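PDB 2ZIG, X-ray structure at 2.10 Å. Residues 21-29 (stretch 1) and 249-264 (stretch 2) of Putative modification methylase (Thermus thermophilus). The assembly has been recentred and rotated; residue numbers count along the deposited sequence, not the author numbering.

Stretch 1 21-29: VHRLHVGDA
Stretch 2 249-264: TLIAAARWGRRALGVE

Two segments far apart in the sequence meet here as neighbouring parallel β-strands. The first, ending at Val26, lies beside strand 259-264, their axes 4.5 Å apart at closest approach and 15° from exactly parallel. Both backbones are extended, with phi from about -85° to -150° and psi from about 115° to 165°. Arg23 pairs with Leu261, Leu24 with Gly262, His25 with Val263 and Val26 with Glu264, at CA-CA separations of 4.5 to 5.1 Å.

The hydrogen bonds form the staggered ladder of a parallel sheet, in which a residue's N and O reach different residues of its neighbour. Arg23 N donates to Ala260 O (3.1 Å), and Arg23 O accepts a weak bond from Gly262 N (3.0 Å, 134° at the hydrogen). His25 repeats the pattern more strongly: its N donates to Gly262 O at 2.8 Å, almost linear at 176°, and its O accepts from Glu264 N at 2.9 Å. Gly27 N closes the ladder on Glu264 O (2.9 Å). Several of these carbonyls also receive a CA-H contact, as from Val263 CA to His25 O and from Val26 CA to Glu264 O, both 3.3 Å. Gly27 O and Glu264 O, 3.4 Å apart, are two acceptors and form no bond.

Stretch 2 reaches its strand from a helix. Ala253 N to Thr249 O (2.9 Å) and Ala254 N to Leu250 O (3.0 Å) are helical bonds; beyond them Arg258 N returns to Ala253 O (3.0 Å), while Arg258 NH1 satisfies Trp256 O at 2.6 Å. Gly257, at phi 67° and psi 23°, occupies a conformation that favours glycine.

His22 (chi1 m, chi2 113°) lays its ring against Ala254, with its edge toward Arg258, Arg259 and Ala260. Ala254 CB lies over one face, 3.8 Å from the ring centroid, in a CH-pi contact that suits a small methyl. At the edge, NE2 gives a weak bond to Arg258 O (3.4 Å, 134°), and CD2 comes within 3.0 Å of Ala260 N.

Leu24, Val26 and Glu264 send their side chains to one face of the sheet; Gly262, paired with Leu24, has none to send. Leu24 (t, t) places CG 3.8 Å from Leu250 CD2, an apolar contact between strand and helix, and its CD2 lies 3.7 Å from Glu264 CB. Gly262 leaves this space free: a CB there would fall 2.9 Å from Leu250 CD1. The carboxylate of Glu264 (chi1 t, chi2 p) leads away, its oxygens hydrogen-bonded outside the two stretches.

Arg23, His25, Leu261 and Val263 share the other face. Leu261 (t, p) offers an apolar methyl to the edge of the His25 ring (m, chi2 -101°), His25 CD2 lying 4.2 Å from Leu261 CD1. Val263 (t), β-branched and so suited to an extended strand, gives an apolar methyl to the backbone of Ala29, its CG1 3.6 Å from Ala29 CA. Gly27, at phi 165° and psi -155°, has angles at which a CB would jam against the preceding carbonyl. Asp28 (t) then N-caps the following helix, its side chain accepting from a backbone N just beyond the stretch.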

# COMPACT_ATOMS: atom_id res chain seq x y z
N VAL B 21 -16.48 -29.79 11.48
CA VAL B 21 -16.12 -29.21 12.80
C VAL B 21 -15.36 -27.90 12.61
O VAL B 21 -14.42 -27.80 11.82
CB VAL B 21 -15.25 -30.18 13.64
CG1 VAL B 21 -14.74 -29.49 14.89
CG2 VAL B 21 -16.08 -31.41 14.03
N HIS B 22 -15.79 -26.89 13.36
CA HIS B 22 -15.18 -25.58 13.32
C HIS B 22 -14.56 -25.41 14.69
O HIS B 22 -15.26 -25.55 15.70
CB HIS B 22 -16.24 -24.53 13.05
CG HIS B 22 -16.96 -24.73 11.76
ND1 HIS B 22 -18.30 -25.06 11.70
CD2 HIS B 22 -16.52 -24.71 10.48
CE1 HIS B 22 -18.65 -25.23 10.44
NE2 HIS B 22 -17.59 -25.02 9.68
N ARG B 23 -13.27 -25.12 14.73
CA ARG B 23 -12.57 -24.98 16.01
C ARG B 23 -11.88 -23.65 16.23
O ARG B 23 -11.40 -23.01 15.30
CB ARG B 23 -11.54 -26.11 16.13
CG ARG B 23 -12.01 -27.43 15.56
CD ARG B 23 -10.88 -28.44 15.47
NE ARG B 23 -10.56 -29.04 16.77
CZ ARG B 23 -11.33 -29.93 17.39
NH1 ARG B 23 -10.96 -30.42 18.57
NH2 ARG B 23 -12.46 -30.33 16.84
N LEU B 24 -11.84 -23.23 17.49
CA LEU B 24 -11.17 -22.00 17.87
C LEU B 24 -10.27 -22.37 19.05
O LEU B 24 -10.75 -22.81 20.10
CB LEU B 24 -12.20 -20.95 18.31
CG LEU B 24 -11.79 -19.47 18.33
CD1 LEU B 24 -12.67 -18.73 19.32
CD2 LEU B 24 -10.35 -19.30 18.72
N HIS B 25 -8.96 -22.23 18.86
CA HIS B 25 -8.02 -22.54 19.93
C HIS B 25 -7.72 -21.29 20.73
O HIS B 25 -7.59 -20.20 20.17
CB HIS B 25 -6.71 -23.08 19.35
CG HIS B 25 -6.85 -24.39 18.66
ND1 HIS B 25 -6.48 -25.59 19.24
CD2 HIS B 25 -7.30 -24.70 17.42
CE1 HIS B 25 -6.70 -26.57 18.39
NE2 HIS B 25 -7.20 -26.07 17.28
N VAL B 26 -7.61 -21.45 22.04
CA VAL B 26 -7.31 -20.32 22.90
C VAL B 26 -5.87 -20.43 23.32
O VAL B 26 -5.48 -21.39 23.97
CB VAL B 26 -8.20 -20.31 24.15
CG1 VAL B 26 -7.81 -19.14 25.05
CG2 VAL B 26 -9.66 -20.20 23.74
N GLY B 27 -5.07 -19.45 22.93
CA GLY B 27 -3.66 -19.46 23.29
C GLY B 27 -2.82 -18.49 22.48
O GLY B 27 -3.31 -17.48 21.97
N ASP B 28 -1.53 -18.80 22.38
CA ASP B 28 -0.60 -17.97 21.65
C ASP B 28 -0.52 -18.44 20.20
O ASP B 28 -0.17 -19.59 19.93
CB ASP B 28 0.78 -18.03 22.30
CG ASP B 28 1.82 -17.27 21.52
OD1 ASP B 28 2.49 -17.88 20.67
OD2 ASP B 28 1.94 -16.05 21.76
N ALA B 29 -0.85 -17.54 19.28
CA ALA B 29 -0.87 -17.81 17.85
C ALA B 29 0.30 -18.64 17.32
O ALA B 29 0.10 -19.66 16.66
CB ALA B 29 -0.95 -16.49 17.08
N THR B 249 -13.99 -14.05 10.85
CA THR B 249 -13.53 -14.92 9.79
C THR B 249 -14.04 -16.35 9.91
O THR B 249 -14.36 -16.99 8.91
CB THR B 249 -12.00 -14.94 9.73
OG1 THR B 249 -11.52 -13.60 9.60
CG2 THR B 249 -11.53 -15.78 8.54
N LEU B 250 -14.10 -16.87 11.13
CA LEU B 250 -14.59 -18.22 11.37
C LEU B 250 -16.05 -18.27 10.92
O LEU B 250 -16.48 -19.21 10.27
CB LEU B 250 -14.50 -18.56 12.86
CG LEU B 250 -13.19 -19.04 13.51
CD1 LEU B 250 -11.98 -18.67 12.68
CD2 LEU B 250 -13.09 -18.45 14.90
N ILE B 251 -16.80 -17.24 11.27
CA ILE B 251 -18.21 -17.15 10.91
C ILE B 251 -18.40 -17.09 9.39
O ILE B 251 -19.22 -17.80 8.84
CB ILE B 251 -18.85 -15.92 11.57
CG1 ILE B 251 -18.87 -16.13 13.09
CG2 ILE B 251 -20.24 -15.67 11.03
CD1 ILE B 251 -19.36 -14.92 13.86
N ALA B 252 -17.63 -16.22 8.73
CA ALA B 252 -17.69 -16.07 7.28
C ALA B 252 -17.37 -17.41 6.62
O ALA B 252 -18.02 -17.81 5.67
CB ALA B 252 -16.70 -15.01 6.81
N ALA B 253 -16.37 -18.10 7.14
CA ALA B 253 -15.98 -19.39 6.59
C ALA B 253 -17.10 -20.43 6.71
O ALA B 253 -17.49 -21.06 5.73
CB ALA B 253 -14.73 -19.89 7.31
N ALA B 254 -17.62 -20.60 7.92
CA ALA B 254 -18.68 -21.57 8.15
C ALA B 254 -19.97 -21.28 7.38
O ALA B 254 -20.64 -22.20 6.92
CB ALA B 254 -18.97 -21.67 9.63
N ARG B 255 -20.32 -20.00 7.25
CA ARG B 255 -21.55 -19.66 6.53
C ARG B 255 -21.45 -20.04 5.07
O ARG B 255 -22.47 -20.21 4.40
CB ARG B 255 -21.84 -18.16 6.64
CG ARG B 255 -22.29 -17.71 8.02
CD ARG B 255 -22.26 -16.19 8.11
NE ARG B 255 -23.18 -15.57 7.17
CZ ARG B 255 -24.49 -15.45 7.38
NH1 ARG B 255 -25.27 -14.86 6.48
NH2 ARG B 255 -25.01 -15.91 8.51
N TRP B 256 -20.23 -20.20 4.57
CA TRP B 256 -20.02 -20.57 3.17
C TRP B 256 -19.47 -21.97 2.91
O TRP B 256 -18.80 -22.20 1.91
CB TRP B 256 -19.14 -19.51 2.48
CG TRP B 256 -19.92 -18.28 2.27
CD1 TRP B 256 -20.11 -17.26 3.16
CD2 TRP B 256 -20.81 -18.02 1.17
NE1 TRP B 256 -21.07 -16.40 2.69
CE2 TRP B 256 -21.52 -16.84 1.48
CE3 TRP B 256 -21.07 -18.68 -0.03
CZ2 TRP B 256 -22.48 -16.30 0.62
CZ3 TRP B 256 -22.03 -18.14 -0.89
CH2 TRP B 256 -22.72 -16.97 -0.55
N GLY B 257 -19.76 -22.90 3.80
CA GLY B 257 -19.30 -24.26 3.59
C GLY B 257 -17.80 -24.52 3.65
O GLY B 257 -17.33 -25.49 3.06
N ARG B 258 -17.05 -23.67 4.34
CA ARG B 258 -15.62 -23.89 4.51
C ARG B 258 -15.41 -24.28 5.97
O ARG B 258 -16.22 -23.92 6.82
CB ARG B 258 -14.81 -22.61 4.22
CG ARG B 258 -14.46 -22.40 2.77
CD ARG B 258 -15.68 -22.06 1.94
NE ARG B 258 -15.30 -21.60 0.61
CZ ARG B 258 -16.17 -21.36 -0.37
NH1 ARG B 258 -17.47 -21.53 -0.16
NH2 ARG B 258 -15.74 -20.92 -1.54
N ARG B 259 -14.34 -25.01 6.26
CA ARG B 259 -14.04 -25.42 7.63
C ARG B 259 -13.29 -24.29 8.35
O ARG B 259 -12.24 -23.83 7.89
CB ARG B 259 -13.19 -26.69 7.61
CG ARG B 259 -13.83 -27.85 6.85
CD ARG B 259 -12.82 -28.92 6.46
NE ARG B 259 -12.39 -29.73 7.59
CZ ARG B 259 -11.35 -30.56 7.57
NH1 ARG B 259 -10.61 -30.68 6.47
NH2 ARG B 259 -11.05 -31.28 8.65
N ALA B 260 -13.82 -23.84 9.48
CA ALA B 260 -13.20 -22.76 10.21
C ALA B 260 -12.16 -23.25 11.21
O ALA B 260 -12.38 -24.22 11.93
CB ALA B 260 -14.26 -21.94 10.94
N LEU B 261 -11.03 -22.55 11.23
CA LEU B 261 -9.94 -22.85 12.14
C LEU B 261 -9.44 -21.49 12.63
O LEU B 261 -9.20 -20.59 11.83
CB LEU B 261 -8.81 -23.58 11.43
CG LEU B 261 -7.63 -24.02 12.30
CD1 LEU B 261 -8.15 -24.97 13.36
CD2 LEU B 261 -6.53 -24.69 11.46
N GLY B 262 -9.29 -21.35 13.95
CA GLY B 262 -8.81 -20.09 14.48
C GLY B 262 -8.02 -20.18 15.76
O GLY B 262 -7.99 -21.20 16.45
N VAL B 263 -7.35 -19.07 16.07
CA VAL B 263 -6.57 -18.94 17.30
C VAL B 263 -6.87 -17.57 17.88
O VAL B 263 -6.86 -16.57 17.16
CB VAL B 263 -5.05 -19.01 17.02
CG1 VAL B 263 -4.29 -18.93 18.35
CG2 VAL B 263 -4.72 -20.30 16.29
N GLU B 264 -7.17 -17.52 19.18
CA GLU B 264 -7.47 -16.27 19.85
C GLU B 264 -6.73 -16.24 21.18
O GLU B 264 -6.70 -17.23 21.91
CB GLU B 264 -8.97 -16.12 20.07
CG GLU B 264 -9.41 -14.89 20.87
CD GLU B 264 -8.56 -13.65 20.59
OE1 GLU B 264 -8.17 -13.43 19.42
OE2 GLU B 264 -8.30 -12.90 21.55